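Local atomic coordinates of 1,4-dihydroxy-2-naphthoyl-CoA hydrolase (Prochlorococcus marinus, PDB entry 2HX5), a protein that probably hydrolyses 1,4-dihydroxy-2-naphthoyl-CoA to 1,4-dihydroxy-2-naphthoate and CoA, a step in phylloquinone (vitamin K1) biosynthesis. Residues A[3-6]-A[7-11]; A[34-37]-A[38-41]; A[46-49]-A[50-53]. All coordinates share one frame; numbering follows the deposited sequence.

Contact 1 of 3, residues A[3-6]-A[7-11]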
ATOM      1  N   ASN A   3       3.883  19.815  27.100  1.00 44.43           N
ATOM      2  CA  ASN A   3       2.634  19.090  27.388  1.00 39.27           C
ATOM      3  C   ASN A   3       2.532  17.858  26.463  1.00 33.52           C
ATOM      4  O   ASN A   3       2.632  18.023  25.249  1.00 31.80           O
ATOM      5  CB  ASN A   3       1.440  20.012  27.159  1.00 39.20           C
ATOM      6  CG  ASN A   3       0.107  19.273  27.127  1.00 43.96           C
ATOM      7  OD1 ASN A   3       0.028  18.128  27.581  1.00 60.00           O
ATOM      8  ND2 ASN A   3      -0.933  19.911  26.636  1.00 44.88           N
ATOM      9  N   PRO A   4       2.378  16.637  27.033  1.00 31.85           N
ATOM     10  CA  PRO A   4       2.270  15.391  26.229  1.00 29.48           C
ATOM     11  C   PRO A   4       1.203  15.375  25.140  1.00 28.04           C
ATOM     12  O   PRO A   4       1.334  14.649  24.164  1.00 23.42           O
ATOM     13  CB  PRO A   4       1.980  14.287  27.267  1.00 26.75           C
ATOM     14  CG  PRO A   4       1.838  14.983  28.603  1.00 33.91           C
ATOM     15  CD  PRO A   4       2.423  16.347  28.478  1.00 33.89           C
ATOM     16  N   GLU A   5       0.145  16.143  25.275  1.00 26.93           N
ATOM     17  CA  GLU A   5      -0.823  16.253  24.182  1.00 29.43           C
ATOM     18  C   GLU A   5      -0.151  16.682  22.880  1.00 27.18           C
ATOM     19  O   GLU A   5      -0.618  16.340  21.794  1.00 26.81           O
ATOM     20  CB  GLU A   5      -1.892  17.295  24.506  1.00 31.35           C
ATOM     21  CG  GLU A   5      -2.720  16.986  25.715  1.00 37.98           C
ATOM     22  CD  GLU A   5      -3.671  18.134  26.061  1.00 37.48           C
ATOM     23  OE1 GLU A   5      -3.974  18.959  25.158  1.00 47.44           O
ATOM     24  OE2 GLU A   5      -4.104  18.203  27.237  1.00 60.30           O
ATOM     25  N   ASN A   6       0.944  17.430  22.984  1.00 23.21           N
ATOM     26  CA  ASN A   6       1.673  17.884  21.829  1.00 23.69           C
ATOM     27  C   ASN A   6       2.158  16.698  20.992  1.00 24.96           C
ATOM     28  O   ASN A   6       2.251  16.821  19.750  1.00 27.56           O
ATOM     29  CB  ASN A   6       2.876  18.744  22.228  1.00 27.25           C
ATOM     30  CG  ASN A   6       2.484  20.101  22.749  1.00 35.62           C
ATOM     31  OD1 ASN A   6       3.297  20.787  23.365  1.00 46.90           O
ATOM     32  ND2 ASN A   6       1.249  20.499  22.507  1.00 38.38           N
ATOM     33  N   TRP A   7       2.469  15.564  21.637  1.00 19.24           N
ATOM     34  CA  TRP A   7       2.910  14.413  20.848  1.00 16.09           C
ATOM     35  C   TRP A   7       1.970  13.191  20.862  1.00 13.29           C
ATOM     36  O   TRP A   7       2.199  12.244  20.106  1.00 16.47           O
ATOM     37  CB  TRP A   7       4.329  13.955  21.227  1.00 16.29           C
ATOM     38  CG  TRP A   7       4.516  13.463  22.653  1.00 14.78           C
ATOM     39  CD1 TRP A   7       4.319  12.178  23.099  1.00 14.92           C
ATOM     40  CD2 TRP A   7       4.973  14.194  23.777  1.00 14.86           C
ATOM     41  NE1 TRP A   7       4.604  12.073  24.414  1.00 16.18           N
ATOM     42  CE2 TRP A   7       4.998  13.303  24.885  1.00 18.13           C
ATOM     43  CE3 TRP A   7       5.335  15.525  23.980  1.00 19.25           C
ATOM     44  CZ2 TRP A   7       5.405  13.698  26.152  1.00 21.28           C
ATOM     45  CZ3 TRP A   7       5.742  15.902  25.224  1.00 18.28           C
ATOM     46  CH2 TRP A   7       5.762  15.010  26.296  1.00 16.28           C
ATOM     47  N   LEU A   8       0.930  13.231  21.701  1.00 14.82           N
ATOM     48  CA  LEU A   8      -0.066  12.127  21.799  1.00 15.81           C
ATOM     49  C   LEU A   8      -1.403  12.396  21.144  1.00 17.52           C
ATOM     50  O   LEU A   8      -2.190  11.468  20.965  1.00 16.45           O
ATOM     51  CB  LEU A   8      -0.286  11.741  23.265  1.00 17.18           C
ATOM     52  CG  LEU A   8       0.926  11.238  24.048  1.00 14.84           C
ATOM     53  CD1 LEU A   8       0.555  10.982  25.544  1.00 18.08           C
ATOM     54  CD2 LEU A   8       1.538  10.003  23.452  1.00 16.14           C
ATOM     55  N   LEU A   9      -1.672  13.657  20.824  1.00 16.53           N
ATOM     56  CA  LEU A   9      -2.883  14.051  20.114  1.00 16.97           C
ATOM     57  C   LEU A   9      -2.481  14.500  18.738  1.00 17.97           C
ATOM     58  O   LEU A   9      -1.825  15.546  18.580  1.00 19.57           O
ATOM     59  CB  LEU A   9      -3.654  15.178  20.821  1.00 16.33           C
ATOM     60  CG  LEU A   9      -4.125  14.892  22.231  1.00 25.49           C
ATOM     61  CD1 LEU A   9      -4.923  16.107  22.822  1.00 27.86           C
ATOM     62  CD2 LEU A   9      -4.997  13.649  22.238  1.00 25.89           C
ATOM     63  N   LEU A  10      -2.843  13.724  17.736  1.00 16.27           N
ATOM     64  CA  LEU A  10      -2.371  13.956  16.406  1.00 15.96           C
ATOM     65  C   LEU A  10      -3.586  14.010  15.488  1.00 18.83           C
ATOM     66  O   LEU A  10      -4.722  13.774  15.916  1.00 20.37           O
ATOM     67  CB  LEU A  10      -1.360  12.860  16.005  1.00 18.87           C
ATOM     68  CG  LEU A  10      -0.122  12.761  16.938  1.00 19.84           C
ATOM     69  CD1 LEU A  10       0.695  11.503  16.680  1.00 23.45           C
ATOM     70  CD2 LEU A  10       0.761  14.037  16.828  1.00 22.43           C
ATOM     71  N   ARG A  11      -3.376  14.399  14.239  1.00 19.47           N
ATOM     72  CA  ARG A  11      -4.453  14.579  13.300  1.00 21.61           C
ATOM     73  C   ARG A  11      -4.061  14.051  11.936  1.00 21.84           C
ATOM     74  O   ARG A  11      -2.899  14.137  11.534  1.00 23.44           O
ATOM     75  CB  ARG A  11      -4.793  16.058  13.152  1.00 25.06           C
ATOM     76  CG  ARG A  11      -5.823  16.374  12.054  1.00 30.23           C
ATOM     77  CD  ARG A  11      -6.138  17.888  12.067  1.00 34.59           C
ATOM     78  NE  ARG A  11      -7.125  18.297  11.058  1.00 39.59           N
ATOM     79  CZ  ARG A  11      -6.883  18.427   9.751  1.00 42.14           C
ATOM     80  NH1 ARG A  11      -5.673  18.177   9.240  1.00 42.91           N
ATOM     81  NH2 ARG A  11      -7.869  18.822   8.942  1.00 43.62           N
TER
HETATM   82  O   HOH W   1       0.025  17.324  18.416  1.00 48.30           O

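Contact 2 of 3, residues A[34-37]-A[38-41]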
ATOM      1  N   CYS A  34      -1.683   4.020  12.194  1.00 13.51           N
ATOM      2  CA  CYS A  34      -1.158   3.866  13.554  1.00 17.04           C
ATOM      3  C   CYS A  34       0.348   3.934  13.610  1.00 14.20           C
ATOM      4  O   CYS A  34       0.944   4.711  14.356  1.00 15.47           O
ATOM      5  CB  CYS A  34      -1.605   2.540  14.126  1.00 14.82           C
ATOM      6  SG  CYS A  34      -3.371   2.350  14.526  1.00 17.45           S
ATOM      7  N   HIS A  35       0.995   3.169  12.744  1.00 14.23           N
ATOM      8  CA  HIS A  35       2.438   3.133  12.745  1.00 15.18           C
ATOM      9  C   HIS A  35       3.009   4.507  12.432  1.00 13.86           C
ATOM     10  O   HIS A  35       3.941   5.013  13.085  1.00 14.45           O
ATOM     11  CB  HIS A  35       2.960   2.069  11.797  1.00 16.03           C
ATOM     12  CG  HIS A  35       4.419   1.714  11.949  1.00 16.02           C
ATOM     13  ND1 HIS A  35       5.459   2.576  11.646  1.00 15.56           N
ATOM     14  CD2 HIS A  35       4.987   0.545  12.326  1.00 19.99           C
ATOM     15  CE1 HIS A  35       6.604   1.919  11.822  1.00 18.19           C
ATOM     16  NE2 HIS A  35       6.344   0.713  12.275  1.00 18.79           N
ATOM     17  N   GLU A  36       2.431   5.149  11.411  1.00 14.90           N
ATOM     18  CA  GLU A  36       2.911   6.499  11.083  1.00 15.00           C
ATOM     19  C   GLU A  36       2.680   7.490  12.215  1.00 15.12           C
ATOM     20  O   GLU A  36       3.509   8.361  12.452  1.00 15.52           O
ATOM     21  CB  GLU A  36       2.210   7.035   9.837  1.00 14.32           C
ATOM     22  CG  GLU A  36       2.510   6.287   8.564  1.00 14.48           C
ATOM     23  CD  GLU A  36       1.939   6.875   7.277  1.00 20.67           C
ATOM     24  OE1 GLU A  36       1.270   7.917   7.388  1.00 24.62           O
ATOM     25  OE2 GLU A  36       2.210   6.298   6.204  1.00 20.36           O
ATOM     26  N   SER A  37       1.565   7.383  12.938  0.50 13.03           N
ATOM     27  CA  SER A  37       1.337   8.290  14.078  0.50 14.01           C
ATOM     28  C   SER A  37       2.288   8.042  15.234  0.50 15.68           C
ATOM     29  O   SER A  37       2.631   8.956  15.972  0.50 14.81           O
ATOM     30  CB  SER A  37      -0.112   8.253  14.564  0.50 14.93           C
ATOM     31  OG  SER A  37      -0.393   7.105  15.356  0.50 13.80           O
ATOM     32  N   TRP A  38       2.695   6.788  15.411  1.00 14.33           N
ATOM     33  CA  TRP A  38       3.697   6.438  16.409  1.00 14.41           C
ATOM     34  C   TRP A  38       5.045   7.112  16.039  1.00 15.47           C
ATOM     35  O   TRP A  38       5.693   7.759  16.860  1.00 16.23           O
ATOM     36  CB  TRP A  38       3.834   4.927  16.508  1.00 15.14           C
ATOM     37  CG  TRP A  38       5.026   4.474  17.323  1.00 16.10           C
ATOM     38  CD1 TRP A  38       5.298   4.793  18.599  1.00 17.30           C
ATOM     39  CD2 TRP A  38       6.060   3.594  16.886  1.00 16.30           C
ATOM     40  NE1 TRP A  38       6.448   4.156  19.018  1.00 16.96           N
ATOM     41  CE2 TRP A  38       6.945   3.412  17.976  1.00 19.17           C
ATOM     42  CE3 TRP A  38       6.323   2.927  15.686  1.00 17.20           C
ATOM     43  CZ2 TRP A  38       8.129   2.614  17.874  1.00 17.25           C
ATOM     44  CZ3 TRP A  38       7.425   2.102  15.617  1.00 19.12           C
ATOM     45  CH2 TRP A  38       8.324   1.969  16.693  1.00 21.09           C
ATOM     46  N   GLU A  39       5.437   6.993  14.764  1.00 14.39           N
ATOM     47  CA  GLU A  39       6.647   7.681  14.302  1.00 14.15           C
ATOM     48  C   GLU A  39       6.520   9.187  14.525  1.00 13.45           C
ATOM     49  O   GLU A  39       7.460   9.847  14.963  1.00 15.07           O
ATOM     50  CB  GLU A  39       6.882   7.382  12.813  1.00 15.23           C
ATOM     51  CG  GLU A  39       7.123   5.923  12.509  1.00 14.92           C
ATOM     52  CD  GLU A  39       7.158   5.639  11.013  1.00 15.41           C
ATOM     53  OE1 GLU A  39       8.147   6.067  10.356  1.00 17.53           O
ATOM     54  OE2 GLU A  39       6.186   5.002  10.544  1.00 17.88           O
ATOM     55  N   GLU A  40       5.371   9.767  14.155  1.00 13.57           N
ATOM     56  CA  GLU A  40       5.102  11.209  14.365  1.00 14.90           C
ATOM     57  C   GLU A  40       5.199  11.611  15.822  1.00 14.03           C
ATOM     58  O   GLU A  40       5.739  12.685  16.162  1.00 15.13           O
ATOM     59  CB  GLU A  40       3.726  11.620  13.824  1.00 15.04           C
ATOM     60  CG  GLU A  40       3.556  13.088  13.778  1.00 16.68           C
ATOM     61  CD  GLU A  40       2.201  13.516  13.231  1.00 22.65           C
ATOM     62  OE1 GLU A  40       1.417  12.659  12.779  1.00 29.71           O
ATOM     63  OE2 GLU A  40       1.901  14.740  13.299  1.00 25.88           O
ATOM     64  N   SER A  41       4.693  10.749  16.692  1.00 13.78           N
ATOM     65  CA  SER A  41       4.783  11.007  18.123  1.00 14.00           C
ATOM     66  C   SER A  41       6.200  11.058  18.672  1.00 14.43           C
ATOM     67  O   SER A  41       6.575  11.942  19.403  1.00 15.40           O
ATOM     68  CB  SER A  41       3.966   9.945  18.853  1.00 16.03           C
ATOM     69  OG  SER A  41       3.915  10.231  20.257  1.00 14.98           O
TER

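Contact 3 of 3, residues A[46-49]-A[50-53]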
ATOM      1  N   GLY A  46      10.637  14.638  20.341  1.00 18.50           N
ATOM      2  CA  GLY A  46      11.966  15.142  20.068  1.00 19.35           C
ATOM      3  C   GLY A  46      13.013  14.099  19.752  1.00 21.09           C
ATOM      4  O   GLY A  46      14.207  14.478  19.716  1.00 22.66           O
ATOM      5  N   LEU A  47      12.638  12.834  19.509  1.00 18.72           N
ATOM      6  CA  LEU A  47      13.620  11.806  19.166  1.00 19.64           C
ATOM      7  C   LEU A  47      14.028  11.920  17.701  1.00 22.57           C
ATOM      8  O   LEU A  47      13.295  12.445  16.882  1.00 21.32           O
ATOM      9  CB  LEU A  47      13.095  10.398  19.486  1.00 20.07           C
ATOM     10  CG  LEU A  47      12.665  10.108  20.920  1.00 18.66           C
ATOM     11  CD1 LEU A  47      12.225   8.657  21.038  1.00 21.12           C
ATOM     12  CD2 LEU A  47      13.765  10.437  21.898  1.00 22.55           C
ATOM     13  N   ASN A  48      15.232  11.433  17.394  1.00 24.52           N
ATOM     14  CA  ASN A  48      15.810  11.529  16.052  1.00 21.81           C
ATOM     15  C   ASN A  48      15.579  10.211  15.347  1.00 20.74           C
ATOM     16  O   ASN A  48      15.995   9.204  15.893  1.00 21.58           O
ATOM     17  CB  ASN A  48      17.309  11.781  16.214  1.00 23.05           C
ATOM     18  CG  ASN A  48      18.053  11.972  14.900  1.00 28.96           C
ATOM     19  OD1 ASN A  48      17.587  11.661  13.806  1.00 26.09           O
ATOM     20  ND2 ASN A  48      19.268  12.491  15.027  1.00 30.21           N
ATOM     21  N   PRO A  49      14.961  10.190  14.132  1.00 21.72           N
ATOM     22  CA  PRO A  49      14.724   8.924  13.412  1.00 25.76           C
ATOM     23  C   PRO A  49      15.977   8.076  13.251  1.00 23.73           C
ATOM     24  O   PRO A  49      15.884   6.847  13.292  1.00 23.85           O
ATOM     25  CB  PRO A  49      14.267   9.376  11.987  1.00 26.67           C
ATOM     26  CG  PRO A  49      14.477  10.833  11.913  1.00 32.77           C
ATOM     27  CD  PRO A  49      14.413  11.330  13.360  1.00 25.60           C
ATOM     28  N   ALA A  50      17.090   8.754  13.017  1.00 24.26           N
ATOM     29  CA  ALA A  50      18.394   8.149  12.818  1.00 22.88           C
ATOM     30  C   ALA A  50      18.846   7.245  13.973  1.00 23.39           C
ATOM     31  O   ALA A  50      19.669   6.335  13.752  1.00 23.66           O
ATOM     32  CB  ALA A  50      19.458   9.236  12.505  1.00 22.47           C
ATOM     33  N   ASP A  51      18.346   7.512  15.184  1.00 20.11           N
ATOM     34  CA  ASP A  51      18.645   6.687  16.344  1.00 21.11           C
ATOM     35  C   ASP A  51      17.756   5.480  16.534  1.00 22.65           C
ATOM     36  O   ASP A  51      18.073   4.567  17.303  1.00 22.69           O
ATOM     37  CB  ASP A  51      18.531   7.553  17.602  1.00 21.97           C
ATOM     38  CG  ASP A  51      19.556   8.680  17.643  1.00 29.34           C
ATOM     39  OD1 ASP A  51      20.687   8.532  17.073  1.00 26.76           O
ATOM     40  OD2 ASP A  51      19.230   9.728  18.241  1.00 30.28           O
ATOM     41  N   ILE A  52      16.617   5.455  15.853  0.50 20.61           N
ATOM     42  CA  ILE A  52      15.618   4.392  16.087  0.50 20.80           C
ATOM     43  C   ILE A  52      15.337   3.517  14.873  0.50 20.98           C
ATOM     44  O   ILE A  52      15.221   2.296  15.009  0.50 21.92           O
ATOM     45  CB  ILE A  52      14.267   4.964  16.670  0.50 21.64           C
ATOM     46  CG1 ILE A  52      14.550   5.825  17.917  0.50 27.01           C
ATOM     47  CG2 ILE A  52      13.233   3.808  16.946  0.50 20.94           C
ATOM     48  CD1 ILE A  52      13.369   6.621  18.447  0.50 24.16           C
ATOM     49  N   PHE A  53      15.219   4.125  13.695  1.00 19.44           N
ATOM     50  CA  PHE A  53      14.726   3.410  12.506  1.00 19.18           C
ATOM     51  C   PHE A  53      15.851   3.163  11.529  1.00 18.88           C
ATOM     52  O   PHE A  53      16.555   4.074  11.149  1.00 20.29           O
ATOM     53  CB  PHE A  53      13.587   4.200  11.798  1.00 18.95           C
ATOM     54  CG  PHE A  53      12.332   4.285  12.630  1.00 18.42           C
ATOM     55  CD1 PHE A  53      11.428   3.230  12.696  1.00 21.87           C
ATOM     56  CD2 PHE A  53      12.094   5.416  13.407  1.00 21.15           C
ATOM     57  CE1 PHE A  53      10.280   3.317  13.509  1.00 19.47           C
ATOM     58  CE2 PHE A  53      10.934   5.499  14.196  1.00 21.96           C
ATOM     59  CZ  PHE A  53      10.065   4.452  14.266  1.00 20.43           C
TER
HETATM   60  O   HOH W   2      16.913  10.218  19.412  1.00 25.29           O

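Contact 1 of 3, residues A[3-6]-A[7-11]
P4 rests on the indole of W7 in the short N-terminal helix 5-8, a single turn that runs directly into strand 9-13 of the hotdog-fold sheet. P4 CA stands 3.4 Å from the centroid of the six-membered ring and only 7° off its normal, a CH-pi contact over the face. Toward the rim the pyrrolidine continues the contact, with P4 CB 3.6 Å from W7 CZ2. The indole reaches this place because W7 CG lies between its own backbone N and carbonyl carbon (chi1 63°), which turns the ring back toward the start of the helix. On the outer side of the turn E5 and L9 run side by side, and E5 CB meets L9 CD1 at 3.7 Å.

Backbone bonds hold the turn that carries these side chains. P4 O is gripped twice: W7 N approaches from above the carbonyl plane at 2.9 Å, whereas L8 N donates almost in line with the C=O bond. L9 N in turn donates to E5 O as the chain leaves helical geometry. Ahead of the turn, N3 OD1 caps E5 N at 3.0 Å.

Further out, Y45 meets the indole edge-to-face and W140 packs at an inclined angle, while W7 NE1 is hydrogen-bonded to S144 OG. The indole is thus clamped between the N-terminal turn, helix 29-45 and the C-terminal region. A leucine in place of W7 would probably leave S144 OG without its indole partner and open a gap beneath P4. Where the turn passes into the strand, N6 O is hydrogen-bonded to S44 OG, and a water lies 2.6 Å from N6 O and from L9 O, placed to donate to either.

Contact 2 of 3, residues A[34-37]-A[38-41]
H35 and E39, one turn apart on helix 29-45 of the hotdog fold, form a histidine-carboxylate hydrogen bond, and each borders a different 2-ethoxyethanol site, the ligand probably from the crystallisation liquor. H35 ND1 donates to E39 OE2 at 2.8 Å. The oxygen lies close to the imidazole plane, but the ring meets the carboxylate from above its plane, the two groups being turned 84° apart. H35 CG stands anti to the backbone N (chi1 -166°), which swings the imidazole out beside the helix; chi2 then turns ND1 to E39.

W38 closes over one face of the same imidazole. Its six-membered ring presents an edge in a T-shaped stack, with planes at 87° and centroids 5.2 Å apart; the nearest atoms are H35 NE2 and W38 CZ3, at 3.8 Å. Beneath the side chains the helix keeps its regular bonds, E39 N donating to H35 O at 3.0 Å and W38 N to C34 O at 2.9 Å. H26 of the third subunit adds another edge-to-face contact to H35.

The two carboxylate oxygens of E39 divide their work. OE2 holds the imidazole, while OE1 accepts from F16 N of the second subunit and is hydrogen-bonded to the bound 2-ethoxyethanol. With ND1 committed to E39 and one face met by W38, the imidazole is restrained in rotation and probably tied, through E39 OE1, to the second subunit.

Contact 3 of 3, residues A[46-49]-A[50-53]
L47 and I52 meet on the buried side of the turn that joins helix 29-45 to the short helix 49-52, their side chains crossing at about a right angle. L47 CD1 and I52 CD1 are 3.5 Å apart, although I52 has two deposited conformers and the closeness is therefore doubtful. Both residues pack on L42 of helix 29-45, and helix 135-143 adds R139 against L47 and I137 against I52. F53 continues this inner side: the edge-to-face partner of W38, it also meets the ring of F16 of the second subunit and lines the 2-ethoxyethanol pocket.

P49 O anchors the end of this region by accepting two bonds. F53 N donates to it at 2.8 Å, with a nearly straight N-H...O angle of 174°, and I52 N donates to the same P49 O at 3.0 Å.

Two motifs shape the connection. G46, with phi 123°, is the C-prime residue of a Schellman motif that ends helix 29-45, and two residues later N48 is the N-cap of the next helix. N48 is extended about its first torsion (chi1 -177°), which brings OD1 over the helix start, where it accepts from A50 N at 3.1 Å, with A50 CB close beside the oxygen. D51 N donates to N48 O at 3.0 Å.

The solvent side is looser. N48 and D51 are exposed, and their side chains touch only lightly, N48 CB lying 3.5 Å from D51 OD2. The carboxylate does not reach N48 N as it would in a capping box; a water stands between them, accepting from N48 N at 2.9 Å and donating to D51 OD2 at 2.6 Å.

Contact 2 is the hub of the three. Its centre is 11 Å from that of contact 1, and the two join where W7 O lies 2.6 Å from S41 OG, a probable hydrogen bond. Contact 3, its centre 12 Å from that of contact 2, meets it through F53, whose CZ approaches E39 CG at 3.7 Å. Contacts 1 and 3 do not touch; their nearest atoms are about 6 Å apart. E39 and F53 each bring a side chain to about 3 Å from bound 2-ethoxyethanol, probably from the crystallisation liquor, so E39 and the 46-53 turn share one site beside the second subunit. All three lie away from the predicted active-site residue, D20.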